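Local coordinates for precorrin-6y methylase (Rhodobacter capsulatus, PDB 3NJR), which is the C-terminal domain of precorrin-6Y C5,15-methyltransferase, binds S-adenosyl-L-homocysteine, and probably carries a methylation and decarboxylation activity in cobalamin biosynthesis, at residues P114-I128 with R139-N153. Residues are numbered along the deposited sequence; the frame is centred on the assembly and turned at random.
Sequences PAALADLPLPEAVFI and RLWEWLAPGTRIVAN
The carbonyl oxygen of Glu124 accepts from two donors: the backbone N of Arg149, at 3.3 Å, and a water that also donates to Gly147 O, while Thr148 CA adds a CA-H...O contact. From here two parallel strands run in register. Val126 N donates to Arg149 O (2.8 Å), Val126 O accepts from Val151 N, and Ile128 N reaches Val151 O (2.9 Å), before a weak bond from Asn153 N to Ile128 O. Strands 125-128 and 149-154 with helix 134-143 form a beta-alpha-beta unit, the fourth and fifth strands in the 3-2-1-4-5-7-6 order of class I SAM-dependent methyltransferases. On the face covered by helix 134-143, Ile128 CD1 meets Leu140 CD1 tip to tip (3.8 Å) and lies beside Ile150 CG2. With CG2 anti to its carbonyl carbon, Val126 brings that methyl to Leu144 CD2 (3.9 Å) and Thr148 CG2. Farther out, the Trp143 ring edge meets Leu117 CB at CZ3 (3.8 Å) and has Pro114 O in its plane. The opposite sheet face carries Ala125, Phe127, Arg149 and Val151; here Asn153 ND2 approaches the Phe127 ring edge, 3.5 Å from CE1, with amide and ring planes 67° apart. Phe127 also touches the bound S-adenosyl-L-homocysteine, whereas the Arg149 guanidinium passes one face over Ala125 CB and forms a salt bridge with Glu57.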
loop_
_atom_site.group_PDB
_atom_site.type_symbol
_atom_site.label_atom_id
_atom_site.label_comp_id
_atom_site.label_asym_id
_atom_site.label_seq_id
_atom_site.Cartn_x
_atom_site.Cartn_y
_atom_site.Cartn_z
ATOM N N PRO A 114 7.034 -19.403 -26.538
ATOM C CA PRO A 114 5.932 -19.662 -27.464
ATOM C C PRO A 114 5.936 -20.978 -28.239
ATOM O O PRO A 114 4.895 -21.329 -28.789
ATOM C CB PRO A 114 6.027 -18.478 -28.444
ATOM C CG PRO A 114 7.139 -17.578 -27.900
ATOM C CD PRO A 114 8.021 -18.511 -27.157
ATOM N N ALA A 115 7.065 -21.689 -28.314
ATOM C CA ALA A 115 7.119 -22.948 -29.092
ATOM C C ALA A 115 5.963 -23.927 -28.777
ATOM O O ALA A 115 5.304 -24.413 -29.696
ATOM C CB ALA A 115 8.502 -23.646 -28.981
ATOM N N ALA A 116 5.672 -24.158 -27.498
ATOM C CA ALA A 116 4.636 -25.136 -27.112
ATOM C C ALA A 116 3.210 -24.765 -27.505
ATOM O O ALA A 116 2.324 -25.624 -27.524
ATOM C CB ALA A 116 4.709 -25.441 -25.630
ATOM N N LEU A 117 3.004 -23.491 -27.834
ATOM C CA LEU A 117 1.707 -22.950 -28.215
ATOM C C LEU A 117 1.383 -23.205 -29.664
ATOM O O LEU A 117 0.226 -23.122 -30.054
ATOM C CB LEU A 117 1.713 -21.437 -28.022
ATOM C CG LEU A 117 1.380 -20.823 -26.671
ATOM C CD1 LEU A 117 1.808 -21.726 -25.531
ATOM C CD2 LEU A 117 1.995 -19.442 -26.558
ATOM N N ALA A 118 2.410 -23.489 -30.460
ATOM C CA ALA A 118 2.304 -23.450 -31.935
ATOM C C ALA A 118 1.309 -24.410 -32.554
ATOM O O ALA A 118 0.644 -24.050 -33.528
ATOM C CB ALA A 118 3.685 -23.629 -32.588
ATOM N N ASP A 119 1.212 -25.628 -32.026
ATOM C CA ASP A 119 0.214 -26.571 -32.564
ATOM C C ASP A 119 -1.081 -26.679 -31.741
ATOM O O ASP A 119 -1.896 -27.580 -31.969
ATOM C CB ASP A 119 0.818 -27.969 -32.806
ATOM C CG ASP A 119 1.393 -28.604 -31.530
ATOM O OD1 ASP A 119 1.421 -27.921 -30.463
ATOM O OD2 ASP A 119 1.836 -29.788 -31.607
ATOM N N LEU A 120 -1.276 -25.777 -30.787
ATOM C CA LEU A 120 -2.446 -25.846 -29.943
ATOM C C LEU A 120 -3.605 -25.153 -30.630
ATOM O O LEU A 120 -3.390 -24.223 -31.416
ATOM C CB LEU A 120 -2.162 -25.213 -28.590
ATOM C CG LEU A 120 -0.999 -25.833 -27.820
ATOM C CD1 LEU A 120 -0.816 -25.137 -26.481
ATOM C CD2 LEU A 120 -1.205 -27.317 -27.642
ATOM N N PRO A 121 -4.836 -25.610 -30.363
ATOM C CA PRO A 121 -6.000 -24.872 -30.874
ATOM C C PRO A 121 -6.081 -23.510 -30.195
ATOM O O PRO A 121 -5.674 -23.393 -29.037
ATOM C CB PRO A 121 -7.195 -25.744 -30.445
ATOM C CG PRO A 121 -6.672 -26.594 -29.303
ATOM C CD PRO A 121 -5.213 -26.817 -29.599
ATOM N N LEU A 122 -6.593 -22.501 -30.898
ATOM C CA LEU A 122 -6.699 -21.152 -30.339
ATOM C C LEU A 122 -7.712 -21.045 -29.173
ATOM O O LEU A 122 -8.817 -21.588 -29.237
ATOM C CB LEU A 122 -7.006 -20.127 -31.439
ATOM C CG LEU A 122 -5.925 -19.875 -32.511
ATOM C CD1 LEU A 122 -6.397 -18.872 -33.568
ATOM C CD2 LEU A 122 -4.576 -19.445 -31.915
ATOM N N PRO A 123 -7.336 -20.333 -28.097
ATOM C CA PRO A 123 -8.165 -20.353 -26.901
ATOM C C PRO A 123 -9.210 -19.261 -26.958
ATOM O O PRO A 123 -9.121 -18.402 -27.836
ATOM C CB PRO A 123 -7.162 -20.013 -25.814
ATOM C CG PRO A 123 -6.236 -19.025 -26.514
ATOM C CD PRO A 123 -6.071 -19.602 -27.876
ATOM N N GLU A 124 -10.178 -19.312 -26.033
ATOM C CA GLU A 124 -11.124 -18.228 -25.812
ATOM C C GLU A 124 -10.539 -17.209 -24.801
ATOM O O GLU A 124 -10.883 -16.020 -24.838
ATOM C CB GLU A 124 -12.461 -18.780 -25.321
ATOM C CG GLU A 124 -13.446 -19.251 -26.420
ATOM C CD GLU A 124 -13.159 -20.653 -26.968
ATOM O OE1 GLU A 124 -12.817 -21.577 -26.188
ATOM O OE2 GLU A 124 -13.283 -20.850 -28.205
ATOM N N ALA A 125 -9.649 -17.693 -23.918
ATOM C CA ALA A 125 -8.892 -16.883 -22.939
ATOM C C ALA A 125 -7.425 -17.351 -22.757
ATOM O O ALA A 125 -7.131 -18.547 -22.911
ATOM C CB ALA A 125 -9.612 -16.893 -21.594
ATOM N N VAL A 126 -6.517 -16.422 -22.418
ATOM C CA VAL A 126 -5.105 -16.764 -22.091
ATOM C C VAL A 126 -4.677 -16.163 -20.757
ATOM O O VAL A 126 -5.011 -15.014 -20.444
ATOM C CB VAL A 126 -4.095 -16.186 -23.086
ATOM C CG1 VAL A 126 -2.714 -16.828 -22.888
ATOM C CG2 VAL A 126 -4.560 -16.293 -24.513
ATOM N N PHE A 127 -3.906 -16.921 -19.984
ATOM C CA PHE A 127 -3.371 -16.430 -18.727
ATOM C C PHE A 127 -1.884 -16.584 -18.755
ATOM O O PHE A 127 -1.368 -17.666 -19.013
ATOM C CB PHE A 127 -3.947 -17.180 -17.510
ATOM C CG PHE A 127 -3.227 -16.880 -16.210
ATOM C CD1 PHE A 127 -3.367 -15.644 -15.585
ATOM C CD2 PHE A 127 -2.378 -17.828 -15.627
ATOM C CE1 PHE A 127 -2.686 -15.351 -14.392
ATOM C CE2 PHE A 127 -1.680 -17.540 -14.424
ATOM C CZ PHE A 127 -1.852 -16.298 -13.801
ATOM N N ILE A 128 -1.191 -15.490 -18.479
ATOM C CA ILE A 128 0.264 -15.525 -18.338
ATOM C C ILE A 128 0.640 -15.247 -16.892
ATOM O O ILE A 128 0.544 -14.103 -16.418
ATOM C CB ILE A 128 0.979 -14.501 -19.247
ATOM C CG1 ILE A 128 0.579 -14.688 -20.717
ATOM C CG2 ILE A 128 2.478 -14.639 -19.098
ATOM C CD1 ILE A 128 -0.540 -13.782 -21.204
ATOM N N ARG A 139 3.962 -12.389 -30.521
ATOM C CA ARG A 139 3.423 -13.666 -31.002
ATOM C C ARG A 139 1.940 -13.863 -30.607
ATOM O O ARG A 139 1.098 -14.128 -31.474
ATOM C CB ARG A 139 4.314 -14.834 -30.539
ATOM C CG ARG A 139 5.171 -15.557 -31.613
ATOM C CD ARG A 139 5.725 -14.672 -32.752
ATOM N NE ARG A 139 6.963 -14.003 -32.359
ATOM C CZ ARG A 139 7.302 -12.774 -32.738
ATOM N NH1 ARG A 139 6.501 -12.055 -33.522
ATOM N NH2 ARG A 139 8.443 -12.254 -32.315
ATOM N N LEU A 140 1.606 -13.688 -29.325
ATOM C CA LEU A 140 0.203 -13.757 -28.916
ATOM C C LEU A 140 -0.605 -12.769 -29.729
ATOM O O LEU A 140 -1.694 -13.103 -30.182
ATOM C CB LEU A 140 -0.004 -13.479 -27.423
ATOM C CG LEU A 140 0.426 -14.498 -26.360
ATOM C CD1 LEU A 140 0.196 -13.934 -24.954
ATOM C CD2 LEU A 140 -0.279 -15.819 -26.538
ATOM N N TRP A 141 -0.067 -11.567 -29.950
ATOM C CA TRP A 141 -0.826 -10.561 -30.687
ATOM C C TRP A 141 -1.143 -10.926 -32.133
ATOM O O TRP A 141 -2.208 -10.558 -32.645
ATOM C CB TRP A 141 -0.222 -9.160 -30.603
ATOM C CG TRP A 141 -1.347 -8.197 -30.533
ATOM C CD1 TRP A 141 -1.888 -7.467 -31.563
ATOM C CD2 TRP A 141 -2.167 -7.948 -29.390
ATOM N NE1 TRP A 141 -2.979 -6.744 -31.115
ATOM C CE2 TRP A 141 -3.170 -7.020 -29.784
ATOM C CE3 TRP A 141 -2.145 -8.408 -28.061
ATOM C CZ2 TRP A 141 -4.140 -6.545 -28.897
ATOM C CZ3 TRP A 141 -3.098 -7.929 -27.178
ATOM C CH2 TRP A 141 -4.089 -7.006 -27.601
ATOM N N GLU A 142 -0.218 -11.650 -32.772
ATOM C CA GLU A 142 -0.372 -12.094 -34.160
ATOM C C GLU A 142 -1.294 -13.297 -34.283
ATOM O O GLU A 142 -2.054 -13.395 -35.257
ATOM C CB GLU A 142 0.980 -12.473 -34.759
ATOM C CG GLU A 142 1.857 -11.319 -35.184
ATOM C CD GLU A 142 3.349 -11.616 -35.025
ATOM O OE1 GLU A 142 3.753 -12.803 -35.027
ATOM O OE2 GLU A 142 4.130 -10.649 -34.887
ATOM N N TRP A 143 -1.219 -14.207 -33.309
ATOM C CA TRP A 143 -1.919 -15.500 -33.391
ATOM C C TRP A 143 -3.383 -15.507 -32.985
ATOM O O TRP A 143 -4.176 -16.263 -33.539
ATOM C CB TRP A 143 -1.186 -16.546 -32.561
ATOM C CG TRP A 143 0.208 -16.767 -33.009
ATOM C CD1 TRP A 143 0.795 -16.287 -34.156
ATOM C CD2 TRP A 143 1.208 -17.540 -32.342
ATOM N NE1 TRP A 143 2.097 -16.700 -34.224
ATOM C CE2 TRP A 143 2.378 -17.481 -33.133
ATOM C CE3 TRP A 143 1.233 -18.275 -31.153
ATOM C CZ2 TRP A 143 3.559 -18.141 -32.777
ATOM C CZ3 TRP A 143 2.412 -18.941 -30.802
ATOM C CH2 TRP A 143 3.558 -18.859 -31.611
ATOM N N LEU A 144 -3.729 -14.653 -32.028
ATOM C CA LEU A 144 -4.984 -14.738 -31.299
ATOM C C LEU A 144 -6.156 -14.166 -32.052
ATOM O O LEU A 144 -6.067 -13.106 -32.655
ATOM C CB LEU A 144 -4.854 -14.050 -29.935
ATOM C CG LEU A 144 -4.706 -14.835 -28.616
ATOM C CD1 LEU A 144 -4.117 -16.248 -28.706
ATOM C CD2 LEU A 144 -3.931 -14.002 -27.597
ATOM N N ALA A 145 -7.262 -14.896 -32.016
ATOM C CA ALA A 145 -8.542 -14.403 -32.496
ATOM C C ALA A 145 -8.885 -13.081 -31.787
ATOM O O ALA A 145 -8.763 -12.973 -30.560
ATOM C CB ALA A 145 -9.632 -15.458 -32.247
ATOM N N PRO A 146 -9.308 -12.064 -32.554
ATOM C CA PRO A 146 -9.681 -10.795 -31.909
ATOM C C PRO A 146 -10.813 -11.029 -30.902
ATOM O O PRO A 146 -11.755 -11.789 -31.197
ATOM C CB PRO A 146 -10.175 -9.943 -33.087
ATOM C CG PRO A 146 -10.695 -10.961 -34.094
ATOM C CD PRO A 146 -9.710 -12.110 -33.976
ATOM N N GLY A 147 -10.707 -10.426 -29.718
ATOM C CA GLY A 147 -11.693 -10.654 -28.645
ATOM C C GLY A 147 -11.347 -11.741 -27.629
ATOM O O GLY A 147 -12.117 -12.002 -26.691
ATOM N N THR A 148 -10.191 -12.381 -27.831
ATOM C CA THR A 148 -9.672 -13.384 -26.916
ATOM C C THR A 148 -9.259 -12.572 -25.708
ATOM O O THR A 148 -8.641 -11.525 -25.872
ATOM C CB THR A 148 -8.433 -14.126 -27.521
ATOM O OG1 THR A 148 -8.801 -14.795 -28.744
ATOM C CG2 THR A 148 -7.838 -15.149 -26.540
ATOM N N ARG A 149 -9.604 -13.034 -24.507
ATOM C CA ARG A 149 -9.289 -12.291 -23.298
ATOM C C ARG A 149 -7.900 -12.656 -22.813
ATOM O O ARG A 149 -7.524 -13.818 -22.860
ATOM C CB ARG A 149 -10.364 -12.524 -22.224
ATOM C CG ARG A 149 -11.802 -12.510 -22.804
ATOM C CD ARG A 149 -12.924 -12.620 -21.764
ATOM N NE ARG A 149 -12.892 -13.865 -21.001
ATOM C CZ ARG A 149 -13.508 -15.002 -21.341
ATOM N NH1 ARG A 149 -13.400 -16.066 -20.555
ATOM N NH2 ARG A 149 -14.215 -15.096 -22.460
ATOM N N ILE A 150 -7.136 -11.650 -22.372
ATOM C CA ILE A 150 -5.792 -11.840 -21.790
ATOM C C ILE A 150 -5.730 -11.375 -20.342
ATOM O O ILE A 150 -6.272 -10.322 -20.003
ATOM C CB ILE A 150 -4.680 -11.058 -22.531
ATOM C CG1 ILE A 150 -5.004 -10.858 -24.022
ATOM C CG2 ILE A 150 -3.307 -11.724 -22.301
ATOM C CD1 ILE A 150 -4.654 -12.011 -24.946
ATOM N N VAL A 151 -5.050 -12.159 -19.499
ATOM C CA VAL A 151 -4.854 -11.800 -18.101
ATOM C C VAL A 151 -3.442 -12.164 -17.663
ATOM O O VAL A 151 -3.012 -13.295 -17.808
ATOM C CB VAL A 151 -5.949 -12.430 -17.166
ATOM C CG1 VAL A 151 -5.698 -12.107 -15.689
ATOM C CG2 VAL A 151 -7.347 -11.961 -17.577
ATOM N N ALA A 152 -2.721 -11.183 -17.129
ATOM C CA ALA A 152 -1.339 -11.389 -16.700
ATOM C C ALA A 152 -1.080 -10.791 -15.330
ATOM O O ALA A 152 -1.570 -9.718 -15.035
ATOM C CB ALA A 152 -0.400 -10.785 -17.706
ATOM N N ASN A 153 -0.317 -11.503 -14.499
ATOM C CA ASN A 153 0.204 -10.985 -13.221
ATOM C C ASN A 153 1.708 -10.666 -13.329
ATOM O O ASN A 153 2.464 -11.418 -13.909
ATOM C CB ASN A 153 -0.044 -11.974 -12.080
ATOM C CG ASN A 153 -1.521 -12.376 -11.945
ATOM O OD1 ASN A 153 -2.429 -11.581 -12.193
ATOM N ND2 ASN A 153 -1.755 -13.619 -11.540
HETATM O O HOH W 1 -13.213 -14.266 -25.789
#